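Local coordinates for CLIP-associating protein (Drosophila melanogaster, PDB 4G3A) that tracks microtubule plus ends and stabilises dynamic microtubules for spindle formation and kinetochore attachment, this chain being its N-terminal TOG-like domain, at residues Lys68-Phe73 / Glu108-Leu113; Thr90-Val95 / Leu112-Leu117; Arg202-Leu207 / Gln223-Val228; Pro172-Leu177 / Arg208-Val213. All coordinates share one frame; numbering follows the deposited sequence.

Interaction 1: residues Lys68-Phe73 / Glu108-Leu113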
loop_
_atom_site.group_PDB
_atom_site.type_symbol
_atom_site.label_atom_id
_atom_site.label_comp_id
_atom_site.label_asym_id
_atom_site.label_seq_id
_atom_site.Cartn_x
_atom_site.Cartn_y
_atom_site.Cartn_z
ATOM N N LYS A 68 7.662 0.862 12.680
ATOM C CA LYS A 68 6.927 0.236 13.771
ATOM C C LYS A 68 5.514 0.786 13.869
ATOM O O LYS A 68 4.582 0.042 14.155
ATOM C CB LYS A 68 7.667 0.411 15.100
ATOM C CG LYS A 68 9.006 -0.302 15.171
ATOM C CD LYS A 68 8.887 -1.684 15.794
ATOM C CE LYS A 68 9.077 -2.774 14.759
ATOM N NZ LYS A 68 10.201 -2.462 13.822
ATOM N N SER A 69 5.352 2.086 13.628
ATOM C CA SER A 69 4.018 2.668 13.575
ATOM C C SER A 69 3.162 2.024 12.471
ATOM O O SER A 69 1.973 1.773 12.672
ATOM C CB SER A 69 4.087 4.181 13.387
ATOM O OG SER A 69 4.468 4.511 12.067
ATOM N N LEU A 70 3.768 1.753 11.316
ATOM C CA LEU A 70 3.079 1.039 10.229
ATOM C C LEU A 70 2.664 -0.361 10.688
ATOM O O LEU A 70 1.524 -0.781 10.509
ATOM C CB LEU A 70 3.980 0.924 8.998
ATOM C CG LEU A 70 4.294 2.208 8.229
ATOM C CD1 LEU A 70 5.447 1.986 7.271
ATOM C CD2 LEU A 70 3.060 2.703 7.483
ATOM N N GLU A 71 3.601 -1.075 11.297
ATOM C CA GLU A 71 3.304 -2.366 11.898
ATOM C C GLU A 71 2.224 -2.246 12.975
ATOM O O GLU A 71 1.363 -3.119 13.103
ATOM C CB GLU A 71 4.583 -2.975 12.478
ATOM C CG GLU A 71 5.607 -3.359 11.406
ATOM C CD GLU A 71 6.915 -3.886 11.986
ATOM O OE1 GLU A 71 7.982 -3.391 11.574
ATOM O OE2 GLU A 71 6.882 -4.786 12.849
ATOM N N ALA A 72 2.259 -1.156 13.737
ATOM C CA ALA A 72 1.266 -0.946 14.782
ATOM C C ALA A 72 -0.093 -0.747 14.143
ATOM O O ALA A 72 -1.092 -1.298 14.609
ATOM C CB ALA A 72 1.628 0.251 15.648
ATOM N N PHE A 73 -0.132 0.051 13.076
ATOM C CA PHE A 73 -1.379 0.277 12.374
ATOM C C PHE A 73 -1.879 -1.051 11.798
ATOM O O PHE A 73 -3.067 -1.346 11.854
ATOM C CB PHE A 73 -1.222 1.349 11.282
ATOM C CG PHE A 73 -1.303 2.773 11.799
ATOM C CD1 PHE A 73 -2.387 3.192 12.556
ATOM C CD2 PHE A 73 -0.313 3.696 11.498
ATOM C CE1 PHE A 73 -2.476 4.500 13.028
ATOM C CE2 PHE A 73 -0.389 5.011 11.970
ATOM C CZ PHE A 73 -1.472 5.411 12.737
ATOM N N GLU A 108 8.053 -2.181 2.525
ATOM C CA GLU A 108 7.410 -3.475 2.740
ATOM C C GLU A 108 6.258 -3.355 3.721
ATOM O O GLU A 108 5.132 -3.765 3.435
ATOM C CB GLU A 108 8.415 -4.486 3.285
ATOM C CG GLU A 108 9.275 -5.153 2.238
ATOM C CD GLU A 108 10.477 -5.857 2.847
ATOM O OE1 GLU A 108 10.482 -6.069 4.082
ATOM O OE2 GLU A 108 11.416 -6.192 2.091
ATOM N N LYS A 109 6.550 -2.786 4.885
ATOM C CA LYS A 109 5.539 -2.677 5.930
ATOM C C LYS A 109 4.410 -1.753 5.492
ATOM O O LYS A 109 3.258 -1.952 5.868
ATOM C CB LYS A 109 6.155 -2.223 7.254
ATOM C CG LYS A 109 7.244 -3.161 7.781
ATOM C CD LYS A 109 6.725 -4.584 7.941
ATOM C CE LYS A 109 7.817 -5.529 8.439
ATOM N NZ LYS A 109 7.340 -6.930 8.485
ATOM N N ALA A 110 4.740 -0.755 4.677
ATOM C CA ALA A 110 3.717 0.110 4.104
ATOM C C ALA A 110 2.818 -0.681 3.145
ATOM O O ALA A 110 1.589 -0.604 3.218
ATOM C CB ALA A 110 4.361 1.291 3.392
ATOM N N GLN A 111 3.429 -1.460 2.258
ATOM C CA GLN A 111 2.643 -2.267 1.323
ATOM C C GLN A 111 1.790 -3.252 2.127
ATOM O O GLN A 111 0.625 -3.503 1.821
ATOM C CB GLN A 111 3.567 -3.019 0.361
ATOM C CG GLN A 111 4.156 -2.169 -0.779
ATOM C CD GLN A 111 3.185 -1.972 -1.929
ATOM O OE1 GLN A 111 1.970 -2.150 -1.775
ATOM N NE2 GLN A 111 3.710 -1.592 -3.092
ATOM N N LEU A 112 2.375 -3.797 3.185
ATOM C CA LEU A 112 1.657 -4.768 4.001
ATOM C C LEU A 112 0.459 -4.118 4.718
ATOM O O LEU A 112 -0.615 -4.703 4.789
ATOM C CB LEU A 112 2.616 -5.468 4.978
ATOM C CG LEU A 112 2.055 -6.534 5.923
ATOM C CD1 LEU A 112 1.057 -7.464 5.237
ATOM C CD2 LEU A 112 3.194 -7.327 6.552
ATOM N N LEU A 113 0.633 -2.903 5.227
ATOM C CA LEU A 113 -0.490 -2.152 5.795
ATOM C C LEU A 113 -1.628 -2.009 4.783
ATOM O O LEU A 113 -2.813 -2.165 5.128
ATOM C CB LEU A 113 -0.029 -0.756 6.274
ATOM C CG LEU A 113 -1.071 0.118 6.985
ATOM C CD1 LEU A 113 -0.415 1.208 7.906
ATOM C CD2 LEU A 113 -2.040 0.761 5.994
HETATM O O HOH W 1 2.546 -3.203 8.275
#
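Leu-70 and Leu-113 cross at about a right angle between two helices that run nearly parallel. The axes of 68-73 and 108-113 approach to 8.9 Å, with their directions only 18° apart. The two methyls of Leu-70 serve different partners. CD1 lies 3.8 Å from Ala-110 N and also touches Ala-110 CB. CD2 meets Leu-113 CD1 at 3.8 Å. With CG anti to the backbone N (chi1 -176°), Leu-113 carries CD1 to 3.5 Å from Phe-73 CB, while the Phe-73 ring leads away to Ile-51 and Leu-54 of helix 47-58. Lys-109 completes the seam on its more open side. Its CB packs on Leu-70 CB, and its CD lies 3.8 Å from Glu-71 CG. The Glu-71 carboxylate does not pair with this lysine: OE1 stays 4.7 Å from Lys-109 NZ. Glu-71 OE1 instead forms a salt bridge with Lys-68 NZ at 3.3 Å on its own helix, its hydrogen bond weak. An alanine at Glu-71 would probably leave CG, CD and CE of Lys-109 without their packing against it and Lys-68 NZ without its partner. A water donates to Lys-109 O at 2.8 Å and more weakly to Leu-70 O, so it links the two backbones. Such side-by-side packing of nearly parallel helices joins successive HEAT repeats, here HEAT 1 and HEAT 2 of the TOG domain.

Interaction 2: residues Thr90-Val95 / Leu112-Leu117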
loop_
_atom_site.group_PDB
_atom_site.type_symbol
_atom_site.label_atom_id
_atom_site.label_comp_id
_atom_site.label_asym_id
_atom_site.label_seq_id
_atom_site.Cartn_x
_atom_site.Cartn_y
_atom_site.Cartn_z
ATOM N N THR A 90 -6.906 9.779 7.658
ATOM C CA THR A 90 -5.838 10.428 8.413
ATOM C C THR A 90 -4.504 9.760 8.125
ATOM O O THR A 90 -3.485 10.417 7.929
ATOM C CB THR A 90 -6.106 10.360 9.935
ATOM O OG1 THR A 90 -7.127 11.303 10.284
ATOM C CG2 THR A 90 -4.842 10.672 10.731
ATOM N N VAL A 91 -4.532 8.439 8.083
ATOM C CA VAL A 91 -3.325 7.641 7.964
ATOM C C VAL A 91 -2.840 7.485 6.514
ATOM O O VAL A 91 -1.659 7.643 6.226
ATOM C CB VAL A 91 -3.585 6.252 8.547
ATOM C CG1 VAL A 91 -2.446 5.335 8.244
ATOM C CG2 VAL A 91 -3.829 6.352 10.061
ATOM N N LEU A 92 -3.769 7.184 5.613
ATOM C CA LEU A 92 -3.429 6.815 4.233
ATOM C C LEU A 92 -2.428 7.739 3.526
ATOM O O LEU A 92 -1.495 7.257 2.890
ATOM C CB LEU A 92 -4.687 6.657 3.371
ATOM C CG LEU A 92 -4.492 5.780 2.124
ATOM C CD1 LEU A 92 -4.041 4.369 2.526
ATOM C CD2 LEU A 92 -5.757 5.707 1.283
ATOM N N PRO A 93 -2.615 9.066 3.625
ATOM C CA PRO A 93 -1.693 9.920 2.867
ATOM C C PRO A 93 -0.228 9.717 3.255
ATOM O O PRO A 93 0.637 9.865 2.406
ATOM C CB PRO A 93 -2.156 11.338 3.230
ATOM C CG PRO A 93 -3.606 11.171 3.555
ATOM C CD PRO A 93 -3.706 9.846 4.246
ATOM N N HIS A 94 0.054 9.378 4.510
ATOM C CA HIS A 94 1.446 9.220 4.936
ATOM C C HIS A 94 1.998 7.814 4.667
ATOM O O HIS A 94 3.204 7.630 4.502
ATOM C CB HIS A 94 1.582 9.619 6.406
ATOM C CG HIS A 94 1.070 10.994 6.671
ATOM N ND1 HIS A 94 -0.155 11.231 7.263
ATOM C CD2 HIS A 94 1.577 12.205 6.357
ATOM C CE1 HIS A 94 -0.358 12.532 7.336
ATOM N NE2 HIS A 94 0.676 13.149 6.789
ATOM N N VAL A 95 1.107 6.831 4.643
ATOM C CA VAL A 95 1.475 5.488 4.236
ATOM C C VAL A 95 1.893 5.516 2.771
ATOM O O VAL A 95 2.882 4.905 2.385
ATOM C CB VAL A 95 0.307 4.529 4.405
ATOM C CG1 VAL A 95 0.691 3.150 3.884
ATOM C CG2 VAL A 95 -0.089 4.468 5.886
ATOM N N LEU A 112 2.375 -3.797 3.185
ATOM C CA LEU A 112 1.657 -4.768 4.001
ATOM C C LEU A 112 0.459 -4.118 4.718
ATOM O O LEU A 112 -0.615 -4.703 4.789
ATOM C CB LEU A 112 2.616 -5.468 4.978
ATOM C CG LEU A 112 2.055 -6.534 5.923
ATOM C CD1 LEU A 112 1.057 -7.464 5.237
ATOM C CD2 LEU A 112 3.194 -7.327 6.552
ATOM N N LEU A 113 0.633 -2.903 5.227
ATOM C CA LEU A 113 -0.490 -2.152 5.795
ATOM C C LEU A 113 -1.628 -2.009 4.783
ATOM O O LEU A 113 -2.813 -2.165 5.128
ATOM C CB LEU A 113 -0.029 -0.756 6.274
ATOM C CG LEU A 113 -1.071 0.118 6.985
ATOM C CD1 LEU A 113 -0.415 1.208 7.906
ATOM C CD2 LEU A 113 -2.040 0.761 5.994
ATOM N N LEU A 114 -1.272 -1.700 3.534
ATOM C CA LEU A 114 -2.277 -1.581 2.480
ATOM C C LEU A 114 -2.997 -2.914 2.242
ATOM O O LEU A 114 -4.215 -2.955 2.132
ATOM C CB LEU A 114 -1.665 -1.057 1.170
ATOM C CG LEU A 114 -1.065 0.354 1.224
ATOM C CD1 LEU A 114 -0.400 0.693 -0.107
ATOM C CD2 LEU A 114 -2.131 1.376 1.581
ATOM N N ARG A 115 -2.253 -4.011 2.170
ATOM C CA ARG A 115 -2.899 -5.313 1.994
ATOM C C ARG A 115 -3.795 -5.659 3.194
ATOM O O ARG A 115 -4.871 -6.242 3.037
ATOM C CB ARG A 115 -1.855 -6.403 1.728
ATOM C CG ARG A 115 -1.113 -6.211 0.393
ATOM C CD ARG A 115 -0.412 -7.496 -0.067
ATOM N NE ARG A 115 0.646 -7.916 0.849
ATOM C CZ ARG A 115 1.899 -7.473 0.787
ATOM N NH1 ARG A 115 2.250 -6.592 -0.140
ATOM N NH2 ARG A 115 2.806 -7.905 1.650
ATOM N N ASP A 116 -3.353 -5.283 4.393
ATOM C CA ASP A 116 -4.132 -5.545 5.601
ATOM C C ASP A 116 -5.466 -4.796 5.586
ATOM O O ASP A 116 -6.493 -5.347 5.979
ATOM C CB ASP A 116 -3.327 -5.223 6.868
ATOM C CG ASP A 116 -2.205 -6.225 7.128
ATOM O OD1 ASP A 116 -2.300 -7.394 6.686
ATOM O OD2 ASP A 116 -1.220 -5.839 7.782
ATOM N N LEU A 117 -5.464 -3.554 5.115
ATOM C CA LEU A 117 -6.713 -2.803 4.971
ATOM C C LEU A 117 -7.756 -3.579 4.161
ATOM O O LEU A 117 -8.948 -3.567 4.470
ATOM C CB LEU A 117 -6.461 -1.446 4.304
ATOM C CG LEU A 117 -5.694 -0.349 5.053
ATOM C CD1 LEU A 117 -5.358 0.816 4.125
ATOM C CD2 LEU A 117 -6.497 0.161 6.270
#
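Val-95 and Leu-113 mark the nearest approach of the two backbones, 8.0 Å from CA to CA, between helices whose axes stay 11.4 Å apart and whose directions differ by 144°. Both segments belong to HEAT 2. Helices 88-98 and 104-119 form its roughly antiparallel hairpin, and the contact is the apolar layer inside it. The Leu-113 methyls face Val-95, and CD1 reaches Val-95 CG2 at 3.8 Å. The other valine methyl, CG1, lies 4.1 Å from Leu-114 CD2, where the two side chains slide past each other in opposite directions. Leu-114 CD2 also meets Leu-92 CD1 at 3.7 Å, those two chains crossing at about a right angle. CG anti to the backbone N (chi1 -158°) helps turn the end of Leu-92 to the facing helix. The same Leu-92 CD1 touches Leu-117 CD1 at 4.1 Å, so one methyl serves two leucines a turn apart. Helix 125-136 packs here too: Leu-92 and Leu-117 touch Leu-128, and Leu-114 touches Leu-132. Helix 88-98 is kinked at Pro-93 and His-94: the proline nitrogen has no hydrogen to donate, and His-94 N bonds to Val-91 O instead of the residue a full turn back. Val-91 O accepts two bonds, from His-94 N at 3.0 Å and from Val-95 N at 3.3 Å, which arrive from opposite faces of its carbonyl plane.

Interaction 3: residues Arg202-Leu207 / Gln223-Val228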
loop_
_atom_site.group_PDB
_atom_site.type_symbol
_atom_site.label_atom_id
_atom_site.label_comp_id
_atom_site.label_asym_id
_atom_site.label_seq_id
_atom_site.Cartn_x
_atom_site.Cartn_y
_atom_site.Cartn_z
ATOM N N ARG A 202 -8.640 -10.024 -24.690
ATOM C CA ARG A 202 -9.431 -8.821 -24.937
ATOM C C ARG A 202 -8.612 -7.571 -24.620
ATOM O O ARG A 202 -8.990 -6.459 -25.001
ATOM C CB ARG A 202 -10.715 -8.817 -24.105
ATOM C CG ARG A 202 -10.529 -8.277 -22.695
ATOM C CD ARG A 202 -11.847 -7.825 -22.073
ATOM N NE ARG A 202 -12.614 -8.939 -21.521
ATOM C CZ ARG A 202 -13.810 -8.815 -20.951
ATOM N NH1 ARG A 202 -14.386 -7.623 -20.861
ATOM N NH2 ARG A 202 -14.434 -9.886 -20.475
ATOM N N LEU A 203 -7.495 -7.754 -23.920
ATOM C CA LEU A 203 -6.626 -6.632 -23.564
ATOM C C LEU A 203 -5.911 -6.098 -24.805
ATOM O O LEU A 203 -5.595 -4.911 -24.885
ATOM C CB LEU A 203 -5.607 -7.059 -22.503
ATOM C CG LEU A 203 -4.602 -5.993 -22.052
ATOM C CD1 LEU A 203 -5.324 -4.796 -21.478
ATOM C CD2 LEU A 203 -3.619 -6.551 -21.035
ATOM N N ARG A 204 -5.687 -6.979 -25.789
ATOM C CA ARG A 204 -4.910 -6.623 -26.978
ATOM C C ARG A 204 -5.538 -5.500 -27.816
ATOM O O ARG A 204 -4.869 -4.507 -28.113
ATOM C CB ARG A 204 -4.604 -7.878 -27.823
ATOM C CG ARG A 204 -4.283 -9.105 -26.962
ATOM C CD ARG A 204 -4.036 -10.394 -27.773
ATOM N NE ARG A 204 -2.637 -10.470 -28.162
ATOM C CZ ARG A 204 -1.782 -11.393 -27.742
ATOM N NH1 ARG A 204 -2.176 -12.363 -26.941
ATOM N NH2 ARG A 204 -0.526 -11.348 -28.155
ATOM N N PRO A 205 -6.817 -5.646 -28.204
ATOM C CA PRO A 205 -7.476 -4.555 -28.941
ATOM C C PRO A 205 -7.749 -3.334 -28.057
ATOM O O PRO A 205 -7.863 -2.220 -28.563
ATOM C CB PRO A 205 -8.792 -5.193 -29.406
ATOM C CG PRO A 205 -9.018 -6.333 -28.445
ATOM C CD PRO A 205 -7.651 -6.858 -28.158
ATOM N N ASP A 206 -7.864 -3.544 -26.749
ATOM C CA ASP A 206 -7.983 -2.435 -25.812
ATOM C C ASP A 206 -6.762 -1.540 -25.912
ATOM O O ASP A 206 -6.871 -0.315 -25.935
ATOM C CB ASP A 206 -8.071 -2.957 -24.377
ATOM C CG ASP A 206 -9.483 -3.316 -23.964
ATOM O OD1 ASP A 206 -10.425 -3.043 -24.742
ATOM O OD2 ASP A 206 -9.644 -3.864 -22.852
ATOM N N LEU A 207 -5.589 -2.161 -25.932
ATOM C CA LEU A 207 -4.352 -1.407 -26.024
ATOM C C LEU A 207 -4.196 -0.842 -27.423
ATOM O O LEU A 207 -3.605 0.216 -27.612
ATOM C CB LEU A 207 -3.146 -2.268 -25.645
ATOM C CG LEU A 207 -3.161 -2.854 -24.235
ATOM C CD1 LEU A 207 -2.118 -3.967 -24.123
ATOM C CD2 LEU A 207 -2.933 -1.764 -23.173
ATOM N N GLN A 223 4.148 -9.524 -27.626
ATOM C CA GLN A 223 5.106 -10.618 -27.506
ATOM C C GLN A 223 5.066 -11.179 -26.090
ATOM O O GLN A 223 5.046 -12.389 -25.896
ATOM C CB GLN A 223 6.521 -10.164 -27.859
ATOM C CG GLN A 223 6.779 -10.084 -29.350
ATOM C CD GLN A 223 8.105 -9.423 -29.682
ATOM O OE1 GLN A 223 8.923 -9.163 -28.797
ATOM N NE2 GLN A 223 8.320 -9.142 -30.963
ATOM N N LYS A 224 5.024 -10.294 -25.101
ATOM C CA LYS A 224 4.982 -10.747 -23.716
ATOM C C LYS A 224 3.700 -11.509 -23.370
ATOM O O LYS A 224 3.736 -12.479 -22.612
ATOM C CB LYS A 224 5.232 -9.582 -22.764
ATOM C CG LYS A 224 6.684 -9.154 -22.766
ATOM C CD LYS A 224 6.885 -7.797 -22.126
ATOM C CE LYS A 224 8.360 -7.408 -22.129
ATOM N NZ LYS A 224 9.151 -8.238 -21.175
ATOM N N PHE A 225 2.571 -11.087 -23.929
ATOM C CA PHE A 225 1.321 -11.820 -23.724
ATOM C C PHE A 225 1.395 -13.219 -24.349
ATOM O O PHE A 225 0.964 -14.203 -23.749
ATOM C CB PHE A 225 0.129 -11.054 -24.302
ATOM C CG PHE A 225 -0.052 -9.673 -23.716
ATOM C CD1 PHE A 225 -0.882 -8.752 -24.334
ATOM C CD2 PHE A 225 0.612 -9.303 -22.560
ATOM C CE1 PHE A 225 -1.051 -7.489 -23.809
ATOM C CE2 PHE A 225 0.453 -8.028 -22.023
ATOM C CZ PHE A 225 -0.385 -7.128 -22.648
ATOM N N ASP A 226 1.934 -13.292 -25.562
ATOM C CA ASP A 226 2.076 -14.573 -26.243
ATOM C C ASP A 226 2.884 -15.491 -25.351
ATOM O O ASP A 226 2.538 -16.655 -25.171
ATOM C CB ASP A 226 2.800 -14.410 -27.579
ATOM C CG ASP A 226 1.955 -13.721 -28.624
ATOM O OD1 ASP A 226 0.718 -13.725 -28.483
ATOM O OD2 ASP A 226 2.535 -13.190 -29.595
ATOM N N GLN A 227 3.965 -14.950 -24.797
ATOM C CA GLN A 227 4.838 -15.719 -23.922
ATOM C C GLN A 227 4.090 -16.256 -22.696
ATOM O O GLN A 227 4.297 -17.405 -22.281
ATOM C CB GLN A 227 6.057 -14.893 -23.510
ATOM C CG GLN A 227 7.149 -15.715 -22.857
ATOM C CD GLN A 227 7.501 -16.964 -23.666
ATOM O OE1 GLN A 227 7.701 -16.898 -24.884
ATOM N NE2 GLN A 227 7.575 -18.110 -22.988
ATOM N N VAL A 228 3.220 -15.434 -22.115
ATOM C CA VAL A 228 2.398 -15.892 -20.998
ATOM C C VAL A 228 1.495 -17.049 -21.440
ATOM O O VAL A 228 1.365 -18.055 -20.743
ATOM C CB VAL A 228 1.535 -14.754 -20.417
ATOM C CG1 VAL A 228 0.457 -15.317 -19.498
ATOM C CG2 VAL A 228 2.412 -13.723 -19.685
#
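Phe-225 packs against Leu-203, Arg-204 and Leu-207, on helices that run almost exactly antiparallel (175°). Its CB lies over one face of the Arg-204 guanidinium, 3.7 Å from Arg-204 NH1. The guanidinium and the phenyl ring stand nearly perpendicular, and Arg-204 CG is at the ring edge. Farther out, Leu-207 CD1 meets the ring tip to tip, in its plane, 3.7 Å from Phe-225 CE1. Leu-203 CD2 touches Phe-225 CZ obliquely at 3.7 Å. Next in sequence, Asp-226 takes the charged end of Arg-204, whose chain bends at chi3 (87°) where NE is placed. Arg-204 NH2 donates to Asp-226 OD1 at 2.7 Å, with a bent N-H...O angle of 135°, and reaches the oxygen from above the carboxylate plane. The same guanidinium also bridges Asp-201 through NH1 and Glu-222 through NE, so three acids pair with it. An alanine in place of Arg-204 would probably leave these three carboxylates without their shared counter-charge and uncover Phe-225 CB. The contact closes the C-terminal end of the helical stack. Phe-225 stacks on Tyr-196, and Val-228 packs on Val-193, both partners on helix 182-199. Leu-207 reaches Ile-170 and Cys-174 of helix 170-175.

Interaction 4: residues Pro172-Leu177 / Arg208-Val213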
loop_
_atom_site.group_PDB
_atom_site.type_symbol
_atom_site.label_atom_id
_atom_site.label_comp_id
_atom_site.label_asym_id
_atom_site.label_seq_id
_atom_site.Cartn_x
_atom_site.Cartn_y
_atom_site.Cartn_z
ATOM N N PRO A 172 -4.325 5.053 -17.395
ATOM C CA PRO A 172 -3.237 5.574 -16.560
ATOM C C PRO A 172 -1.997 4.679 -16.499
ATOM O O PRO A 172 -0.891 5.216 -16.465
ATOM C CB PRO A 172 -3.876 5.710 -15.168
ATOM C CG PRO A 172 -5.178 5.010 -15.245
ATOM C CD PRO A 172 -5.604 5.013 -16.670
ATOM N N VAL A 173 -2.155 3.356 -16.467
ATOM C CA VAL A 173 -0.973 2.495 -16.493
ATOM C C VAL A 173 -0.210 2.695 -17.815
ATOM O O VAL A 173 1.022 2.760 -17.846
ATOM C CB VAL A 173 -1.344 1.011 -16.315
ATOM C CG1 VAL A 173 -0.132 0.114 -16.617
ATOM C CG2 VAL A 173 -1.879 0.771 -14.908
ATOM N N CYS A 174 -0.941 2.807 -18.913
ATOM C CA CYS A 174 -0.287 3.043 -20.200
ATOM C C CYS A 174 0.476 4.373 -20.206
ATOM O O CYS A 174 1.562 4.459 -20.764
ATOM C CB CYS A 174 -1.289 2.966 -21.345
ATOM S SG CYS A 174 -1.794 1.266 -21.768
ATOM N N ALA A 175 -0.082 5.400 -19.565
ATOM C CA ALA A 175 0.618 6.676 -19.439
ATOM C C ALA A 175 1.981 6.504 -18.781
ATOM O O ALA A 175 2.929 7.206 -19.122
ATOM C CB ALA A 175 -0.226 7.685 -18.655
ATOM N N LEU A 176 2.077 5.581 -17.825
ATOM C CA LEU A 176 3.353 5.326 -17.159
ATOM C C LEU A 176 4.401 4.611 -18.020
ATOM O O LEU A 176 5.575 4.553 -17.640
ATOM C CB LEU A 176 3.143 4.594 -15.828
ATOM C CG LEU A 176 2.449 5.449 -14.753
ATOM C CD1 LEU A 176 2.478 4.741 -13.414
ATOM C CD2 LEU A 176 3.104 6.816 -14.640
ATOM N N LEU A 177 3.987 4.064 -19.170
ATOM C CA LEU A 177 4.952 3.542 -20.140
ATOM C C LEU A 177 5.916 4.634 -20.603
ATOM O O LEU A 177 7.063 4.350 -20.928
ATOM C CB LEU A 177 4.248 2.924 -21.364
ATOM C CG LEU A 177 3.465 1.633 -21.102
ATOM C CD1 LEU A 177 2.638 1.223 -22.323
ATOM C CD2 LEU A 177 4.408 0.508 -20.702
ATOM N N ARG A 208 -4.734 -1.535 -28.416
ATOM C CA ARG A 208 -4.537 -1.066 -29.779
ATOM C C ARG A 208 -5.264 0.260 -30.025
ATOM O O ARG A 208 -4.845 1.051 -30.869
ATOM C CB ARG A 208 -4.969 -2.126 -30.789
ATOM C CG ARG A 208 -4.335 -1.930 -32.153
ATOM C CD ARG A 208 -4.868 -2.936 -33.128
ATOM N NE ARG A 208 -4.456 -2.644 -34.496
ATOM C CZ ARG A 208 -3.554 -3.349 -35.172
ATOM N NH1 ARG A 208 -2.956 -4.390 -34.600
ATOM N NH2 ARG A 208 -3.254 -3.015 -36.420
ATOM N N ARG A 209 -6.340 0.499 -29.278
ATOM C CA ARG A 209 -7.079 1.764 -29.342
ATOM C C ARG A 209 -6.381 2.864 -28.529
ATOM O O ARG A 209 -6.698 4.045 -28.650
ATOM C CB ARG A 209 -8.508 1.576 -28.821
ATOM C CG ARG A 209 -8.588 1.562 -27.296
ATOM C CD ARG A 209 -9.994 1.298 -26.751
ATOM N NE ARG A 209 -10.867 2.468 -26.836
ATOM C CZ ARG A 209 -10.688 3.596 -26.152
ATOM N NH1 ARG A 209 -9.654 3.729 -25.331
ATOM N NH2 ARG A 209 -11.543 4.600 -26.296
HETATM N N MSE A 210 -5.434 2.463 -27.695
HETATM C CA MSE A 210 -4.698 3.396 -26.858
HETATM C C MSE A 210 -3.699 4.142 -27.734
HETATM O O MSE A 210 -2.548 3.729 -27.850
HETATM C CB MSE A 210 -3.947 2.627 -25.766
HETATM C CG MSE A 210 -4.011 3.229 -24.383
HETATM SE SE MSE A 210 -5.783 3.129 -23.595
HETATM C CE MSE A 210 -5.981 1.229 -23.473
ATOM N N ASP A 211 -4.132 5.239 -28.349
ATOM C CA ASP A 211 -3.247 6.013 -29.221
ATOM C C ASP A 211 -2.040 6.556 -28.453
ATOM O O ASP A 211 -1.053 6.990 -29.045
ATOM C CB ASP A 211 -4.008 7.134 -29.937
ATOM C CG ASP A 211 -4.744 8.052 -28.981
ATOM O OD1 ASP A 211 -4.729 7.797 -27.759
ATOM O OD2 ASP A 211 -5.344 9.032 -29.465
ATOM N N ASP A 212 -2.136 6.522 -27.130
ATOM C CA ASP A 212 -0.986 6.722 -26.266
ATOM C C ASP A 212 0.146 5.756 -26.631
ATOM O O ASP A 212 1.201 6.180 -27.114
ATOM C CB ASP A 212 -1.405 6.482 -24.808
ATOM C CG ASP A 212 -0.344 6.913 -23.799
ATOM O OD1 ASP A 212 -0.479 8.017 -23.223
ATOM O OD2 ASP A 212 0.610 6.138 -23.567
ATOM N N VAL A 213 -0.108 4.458 -26.435
ATOM C CA VAL A 213 0.875 3.381 -26.616
ATOM C C VAL A 213 1.485 3.315 -28.020
ATOM O O VAL A 213 0.800 2.980 -28.994
ATOM C CB VAL A 213 0.241 2.011 -26.319
ATOM C CG1 VAL A 213 1.252 0.898 -26.517
ATOM C CG2 VAL A 213 -0.336 1.979 -24.910
#
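Cys-174 O accepts a 2.9 Å bond from Leu-177 N, and Asp-212 OD2 of the facing loop comes to 3.4 Å from the same oxygen. Cys-174 O and Asp-212 OD2 are two acceptors that lie close without bonding, and they would probably repel each other somewhat. The segment 172-177 belongs to HEAT 3 of the TOG domain, and 208-213 is the loop that leads from helix 203-208 to helix 215-229. That loop is laid against the end of helix 170-175. With CG anti to its backbone N (chi1 -169°), Asp-212 holds its carboxylate beside the helix backbone, OD1 4.2 Å from Ala-175 CA, at the outer edge of the contact. The inner part is apolar. Met-210, modelled as selenomethionine, sits at the centre of an inverse gamma turn. Its CG packs 4.0 Å from Cys-174 SG, and its side chain also touches Ile-170 and Pro-171. Leu-177 joins from the next turn. Its side chain packs on Ala-188 and Ile-189 of helix 182-199, and its carbonyl oxygen accepts a bond from Lys-217 NZ beyond the loop. Val-213 meets Cys-174 and Leu-177 with one methyl. Its CG2 lies 4.0 Å from Leu-177 CD1 and 3.5 Å from Cys-174 SG.

In the fold
Interactions 1 and 2 lie near the centre of the chain and share Leu-113 on helix 104-119. One joins that helix to the repeat before it, the other to its hairpin partner, and they touch where Phe-73 CZ packs 3.7 Å from Val-91 CG2. Across both, packing is mainly aliphatic, with a water bridge in interaction 1. Interactions 3 and 4 sit more than 20 Å from the chain's centre, and their segments alternate in sequence. They touch through Leu-207 CD2 and Cys-174 SG, 3.5 Å apart. These contacts are largely buried but bring acids to their edges: a salt bridge in interaction 3, a carboxylate near but not bonded to a carbonyl oxygen in interaction 4.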